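Local coordinates for UPF0336 protein Rv0637 (Mycobacterium tuberculosis, PDB 5ZY8), which is the HadC subunit of what is probably a (3R)-hydroxyacyl-[acyl-carrier-protein] dehydratase, with a hotdog fold, at residues 9-20 with 98-109. Numbering follows the deposited sequence.
Sequences GMIWRYPDYFIV and LAGDKLWARMDI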
loop_
_atom_site.group_PDB
_atom_site.type_symbol
_atom_site.label_atom_id
_atom_site.label_comp_id
_atom_site.label_asym_id
_atom_site.label_seq_id
_atom_site.Cartn_x
_atom_site.Cartn_y
_atom_site.Cartn_z
ATOM N N GLY C 9 -30.780 -6.746 -8.315
ATOM C CA GLY C 9 -31.328 -5.743 -7.425
ATOM C C GLY C 9 -30.954 -5.901 -5.974
ATOM O O GLY C 9 -31.612 -5.317 -5.110
ATOM N N MET C 10 -29.949 -6.711 -5.669
ATOM C CA MET C 10 -29.439 -6.771 -4.310
ATOM C C MET C 10 -28.650 -5.506 -3.974
ATOM O O MET C 10 -27.845 -5.024 -4.779
ATOM C CB MET C 10 -28.568 -8.012 -4.146
ATOM C CG MET C 10 -29.351 -9.224 -3.672
ATOM S SD MET C 10 -28.433 -10.771 -3.752
ATOM C CE MET C 10 -29.568 -11.858 -2.888
ATOM N N ILE C 11 -28.897 -4.961 -2.784
ATOM C CA ILE C 11 -28.154 -3.818 -2.260
ATOM C C ILE C 11 -27.313 -4.346 -1.113
ATOM O O ILE C 11 -27.848 -4.934 -0.164
ATOM C CB ILE C 11 -29.071 -2.678 -1.784
ATOM C CG1 ILE C 11 -29.860 -2.066 -2.944
ATOM C CG2 ILE C 11 -28.268 -1.610 -1.046
ATOM C CD1 ILE C 11 -30.972 -1.137 -2.495
ATOM N N TRP C 12 -26.004 -4.120 -1.188
ATOM C CA TRP C 12 -25.057 -4.642 -0.205
ATOM C C TRP C 12 -24.387 -3.452 0.470
ATOM O O TRP C 12 -23.541 -2.785 -0.130
ATOM C CB TRP C 12 -24.051 -5.581 -0.875
ATOM C CG TRP C 12 -23.222 -6.365 0.085
ATOM C CD1 TRP C 12 -21.971 -6.062 0.544
ATOM C CD2 TRP C 12 -23.610 -7.572 0.747
ATOM N NE1 TRP C 12 -21.545 -7.025 1.431
ATOM C CE2 TRP C 12 -22.536 -7.961 1.576
ATOM C CE3 TRP C 12 -24.759 -8.366 0.715
ATOM C CZ2 TRP C 12 -22.580 -9.107 2.364
ATOM C CZ3 TRP C 12 -24.799 -9.503 1.496
ATOM C CH2 TRP C 12 -23.719 -9.861 2.312
ATOM N N ARG C 13 -24.798 -3.166 1.703
ATOM C CA ARG C 13 -24.176 -2.107 2.484
ATOM C C ARG C 13 -22.916 -2.636 3.161
ATOM O O ARG C 13 -22.950 -3.670 3.839
ATOM C CB ARG C 13 -25.162 -1.550 3.515
ATOM C CG ARG C 13 -26.156 -0.543 2.931
ATOM C CD ARG C 13 -27.379 -0.354 3.814
ATOM N NE ARG C 13 -28.615 -0.751 3.138
ATOM C CZ ARG C 13 -29.688 -1.244 3.757
ATOM N NH1 ARG C 13 -30.770 -1.575 3.060
ATOM N NH2 ARG C 13 -29.681 -1.405 5.074
ATOM N N TYR C 14 -21.800 -1.940 2.956
ATOM C CA TYR C 14 -20.537 -2.355 3.554
ATOM C C TYR C 14 -20.535 -1.989 5.031
ATOM O O TYR C 14 -20.721 -0.812 5.368
ATOM C CB TYR C 14 -19.366 -1.702 2.841
ATOM C CG TYR C 14 -18.014 -2.309 3.169
ATOM C CD1 TYR C 14 -17.710 -3.619 2.810
ATOM C CD2 TYR C 14 -17.021 -1.556 3.794
ATOM C CE1 TYR C 14 -16.468 -4.173 3.098
ATOM C CE2 TYR C 14 -15.777 -2.096 4.079
ATOM C CZ TYR C 14 -15.502 -3.408 3.729
ATOM O OH TYR C 14 -14.260 -3.956 4.011
ATOM N N PRO C 15 -20.331 -2.951 5.936
ATOM C CA PRO C 15 -20.528 -2.690 7.373
ATOM C C PRO C 15 -19.437 -1.842 8.021
ATOM O O PRO C 15 -19.500 -1.605 9.234
ATOM C CB PRO C 15 -20.550 -4.105 7.971
ATOM C CG PRO C 15 -19.709 -4.915 7.034
ATOM C CD PRO C 15 -19.925 -4.344 5.664
ATOM N N ASP C 16 -18.446 -1.385 7.265
ATOM C CA ASP C 16 -17.347 -0.589 7.783
ATOM C C ASP C 16 -17.225 0.695 6.983
ATOM O O ASP C 16 -17.660 0.777 5.834
ATOM C CB ASP C 16 -16.033 -1.381 7.721
ATOM C CG ASP C 16 -14.946 -0.804 8.604
ATOM O OD1 ASP C 16 -15.204 0.168 9.353
ATOM O OD2 ASP C 16 -13.815 -1.346 8.527
ATOM N N TYR C 17 -16.639 1.708 7.605
ATOM C CA TYR C 17 -16.268 2.908 6.878
ATOM C C TYR C 17 -14.827 2.803 6.366
ATOM O O TYR C 17 -14.061 1.913 6.743
ATOM C CB TYR C 17 -16.459 4.146 7.748
ATOM C CG TYR C 17 -15.684 4.159 9.042
ATOM C CD1 TYR C 17 -14.358 4.586 9.079
ATOM C CD2 TYR C 17 -16.279 3.763 10.229
ATOM C CE1 TYR C 17 -13.655 4.619 10.257
ATOM C CE2 TYR C 17 -15.582 3.792 11.415
ATOM C CZ TYR C 17 -14.270 4.217 11.426
ATOM O OH TYR C 17 -13.566 4.245 12.609
ATOM N N PHE C 18 -14.463 3.732 5.490
ATOM C CA PHE C 18 -13.159 3.744 4.839
ATOM C C PHE C 18 -12.587 5.148 4.963
ATOM O O PHE C 18 -13.236 6.116 4.556
ATOM C CB PHE C 18 -13.303 3.319 3.371
ATOM C CG PHE C 18 -12.035 3.384 2.569
ATOM C CD1 PHE C 18 -11.612 4.581 1.992
ATOM C CD2 PHE C 18 -11.285 2.242 2.338
ATOM C CE1 PHE C 18 -10.451 4.638 1.232
ATOM C CE2 PHE C 18 -10.121 2.290 1.570
ATOM C CZ PHE C 18 -9.704 3.487 1.023
ATOM N N ILE C 19 -11.387 5.265 5.526
ATOM C CA ILE C 19 -10.706 6.554 5.618
ATOM C C ILE C 19 -9.757 6.677 4.437
ATOM O O ILE C 19 -8.900 5.808 4.221
ATOM C CB ILE C 19 -9.930 6.705 6.935
ATOM C CG1 ILE C 19 -10.858 6.624 8.145
ATOM C CG2 ILE C 19 -9.209 8.047 6.932
ATOM C CD1 ILE C 19 -11.694 7.852 8.337
ATOM N N VAL C 20 -9.896 7.755 3.676
ATOM C CA VAL C 20 -8.983 8.007 2.569
ATOM C C VAL C 20 -7.684 8.530 3.176
ATOM O O VAL C 20 -7.614 9.679 3.620
ATOM C CB VAL C 20 -9.582 8.997 1.565
ATOM C CG1 VAL C 20 -8.621 9.211 0.425
ATOM C CG2 VAL C 20 -10.913 8.475 1.051
ATOM N N LEU C 98 -11.022 13.674 -0.927
ATOM C CA LEU C 98 -9.764 14.161 -0.391
ATOM C C LEU C 98 -9.220 13.253 0.702
ATOM O O LEU C 98 -9.935 12.431 1.295
ATOM C CB LEU C 98 -9.908 15.566 0.198
ATOM C CG LEU C 98 -10.731 16.616 -0.527
ATOM C CD1 LEU C 98 -10.748 17.881 0.320
ATOM C CD2 LEU C 98 -10.161 16.879 -1.916
ATOM N N ALA C 99 -7.928 13.441 0.971
ATOM C CA ALA C 99 -7.311 12.750 2.086
ATOM C C ALA C 99 -7.998 13.181 3.374
ATOM O O ALA C 99 -8.329 14.358 3.561
ATOM C CB ALA C 99 -5.817 13.057 2.139
ATOM N N GLY C 100 -8.240 12.210 4.252
ATOM C CA GLY C 100 -9.001 12.453 5.450
ATOM C C GLY C 100 -10.486 12.193 5.323
ATOM O O GLY C 100 -11.173 12.138 6.349
ATOM N N ASP C 101 -11.009 12.026 4.108
ATOM C CA ASP C 101 -12.442 11.796 3.957
ATOM C C ASP C 101 -12.846 10.437 4.511
ATOM O O ASP C 101 -12.159 9.433 4.305
ATOM C CB ASP C 101 -12.875 11.887 2.492
ATOM C CG ASP C 101 -12.889 13.308 1.974
ATOM O OD1 ASP C 101 -13.131 13.507 0.759
ATOM O OD2 ASP C 101 -12.680 14.229 2.793
ATOM N N LYS C 102 -13.985 10.410 5.195
ATOM C CA LYS C 102 -14.601 9.183 5.686
ATOM C C LYS C 102 -15.728 8.795 4.733
ATOM O O LYS C 102 -16.645 9.586 4.495
ATOM C CB LYS C 102 -15.116 9.390 7.110
ATOM C CG LYS C 102 -15.504 8.138 7.871
ATOM C CD LYS C 102 -16.256 8.510 9.137
ATOM C CE LYS C 102 -16.263 7.369 10.134
ATOM N NZ LYS C 102 -16.855 7.746 11.441
ATOM N N LEU C 103 -15.664 7.584 4.193
ATOM C CA LEU C 103 -16.568 7.158 3.139
ATOM C C LEU C 103 -17.323 5.906 3.552
ATOM O O LEU C 103 -16.748 4.993 4.154
ATOM C CB LEU C 103 -15.791 6.879 1.842
ATOM C CG LEU C 103 -15.007 8.042 1.240
ATOM C CD1 LEU C 103 -14.449 7.655 -0.115
ATOM C CD2 LEU C 103 -15.900 9.258 1.128
ATOM N N TRP C 104 -18.607 5.856 3.203
ATOM C CA TRP C 104 -19.438 4.676 3.400
ATOM C C TRP C 104 -19.810 4.118 2.037
ATOM O O TRP C 104 -20.282 4.852 1.164
ATOM C CB TRP C 104 -20.704 4.988 4.206
ATOM C CG TRP C 104 -20.430 5.468 5.592
ATOM C CD1 TRP C 104 -20.257 6.766 5.997
ATOM C CD2 TRP C 104 -20.292 4.660 6.767
ATOM N NE1 TRP C 104 -20.019 6.814 7.356
ATOM C CE2 TRP C 104 -20.036 5.535 7.852
ATOM C CE3 TRP C 104 -20.361 3.285 7.011
ATOM C CZ2 TRP C 104 -19.847 5.073 9.155
ATOM C CZ3 TRP C 104 -20.183 2.831 8.307
ATOM C CH2 TRP C 104 -19.928 3.721 9.361
ATOM N N ALA C 105 -19.624 2.819 1.875
ATOM C CA ALA C 105 -19.779 2.161 0.594
ATOM C C ALA C 105 -21.057 1.339 0.574
ATOM O O ALA C 105 -21.495 0.791 1.592
ATOM C CB ALA C 105 -18.571 1.276 0.288
ATOM N N ARG C 106 -21.656 1.287 -0.608
ATOM C CA ARG C 106 -22.902 0.574 -0.835
ATOM C C ARG C 106 -22.871 0.089 -2.273
ATOM O O ARG C 106 -22.786 0.903 -3.196
ATOM C CB ARG C 106 -24.113 1.475 -0.573
ATOM C CG ARG C 106 -25.456 0.776 -0.677
ATOM C CD ARG C 106 -26.585 1.786 -0.753
ATOM N NE ARG C 106 -27.261 1.788 -2.048
ATOM C CZ ARG C 106 -28.083 2.754 -2.457
ATOM N NH1 ARG C 106 -28.666 2.681 -3.652
ATOM N NH2 ARG C 106 -28.322 3.795 -1.668
ATOM N N MET C 107 -22.892 -1.219 -2.462
ATOM C CA MET C 107 -22.866 -1.801 -3.794
ATOM C C MET C 107 -24.267 -2.268 -4.171
ATOM O O MET C 107 -24.883 -3.042 -3.434
ATOM C CB MET C 107 -21.891 -2.969 -3.837
ATOM C CG MET C 107 -21.435 -3.361 -5.215
ATOM S SD MET C 107 -20.763 -5.014 -5.089
ATOM C CE MET C 107 -22.278 -5.923 -4.792
ATOM N N ASP C 108 -24.755 -1.825 -5.329
ATOM C CA ASP C 108 -25.974 -2.374 -5.902
ATOM C C ASP C 108 -25.640 -3.238 -7.109
ATOM O O ASP C 108 -24.700 -2.961 -7.858
ATOM C CB ASP C 108 -26.949 -1.268 -6.350
ATOM C CG ASP C 108 -27.269 -0.260 -5.251
ATOM O OD1 ASP C 108 -26.857 -0.490 -4.096
ATOM O OD2 ASP C 108 -27.960 0.753 -5.539
ATOM N N ILE C 109 -26.465 -4.254 -7.335
ATOM C CA ILE C 109 -26.385 -5.017 -8.573
ATOM C C ILE C 109 -27.174 -4.265 -9.640
ATOM O O ILE C 109 -28.410 -4.209 -9.605
ATOM C CB ILE C 109 -26.901 -6.444 -8.399
ATOM C CG1 ILE C 109 -26.064 -7.156 -7.340
ATOM C CG2 ILE C 109 -26.902 -7.158 -9.752
ATOM C CD1 ILE C 109 -24.814 -7.804 -7.866
#
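Strand 11-14 pairs antiparallel with strand 102-109, and after a corner at P15 and D16 strand 17-19 resumes the pairing. W12 and M107 form a hydrogen-bonded pair, W12 N to M107 O at 2.7 Å, as do F18 and L103. V20 N donates a hydrogen bond to D101 O, and V20 O accepts one from G100 N, in the type II turn 98-101. Y17 CG lies between the backbone N and carbonyl carbon (chi1 58°), which sets the ring beside K102 and W104. The extended K102 chain reaches over one ring face, its CE 3.4 Å from the Y17 ring centroid. K102 NZ lies 4.2 Å from the same centroid, a cation-pi contact. Y17 CB rests over the W104 six-membered ring, 3.7 Å from its centroid. The rings form an offset edge-to-face pair, the Y17 edge toward W104, planes at 66°. W104 NE1 is hydrogen-bonded to D130 OD1. On the sheet face of Y17 and W104, R106 grips D108 side-on through NE and NH1, with NH1 2.8 Å from D108 OD2. I11 CG2 packs against this pair, 3.5 Å from D108 OD1. The other face carries W12, F18, L103 and M107; F18 and M107 pack on helix 61-74, as in a hotdog fold. Backbone bonds thus hold this chain's outermost strand on both sides of the corner, where D16 forms salt bridges to R22 and R26 of the second subunit.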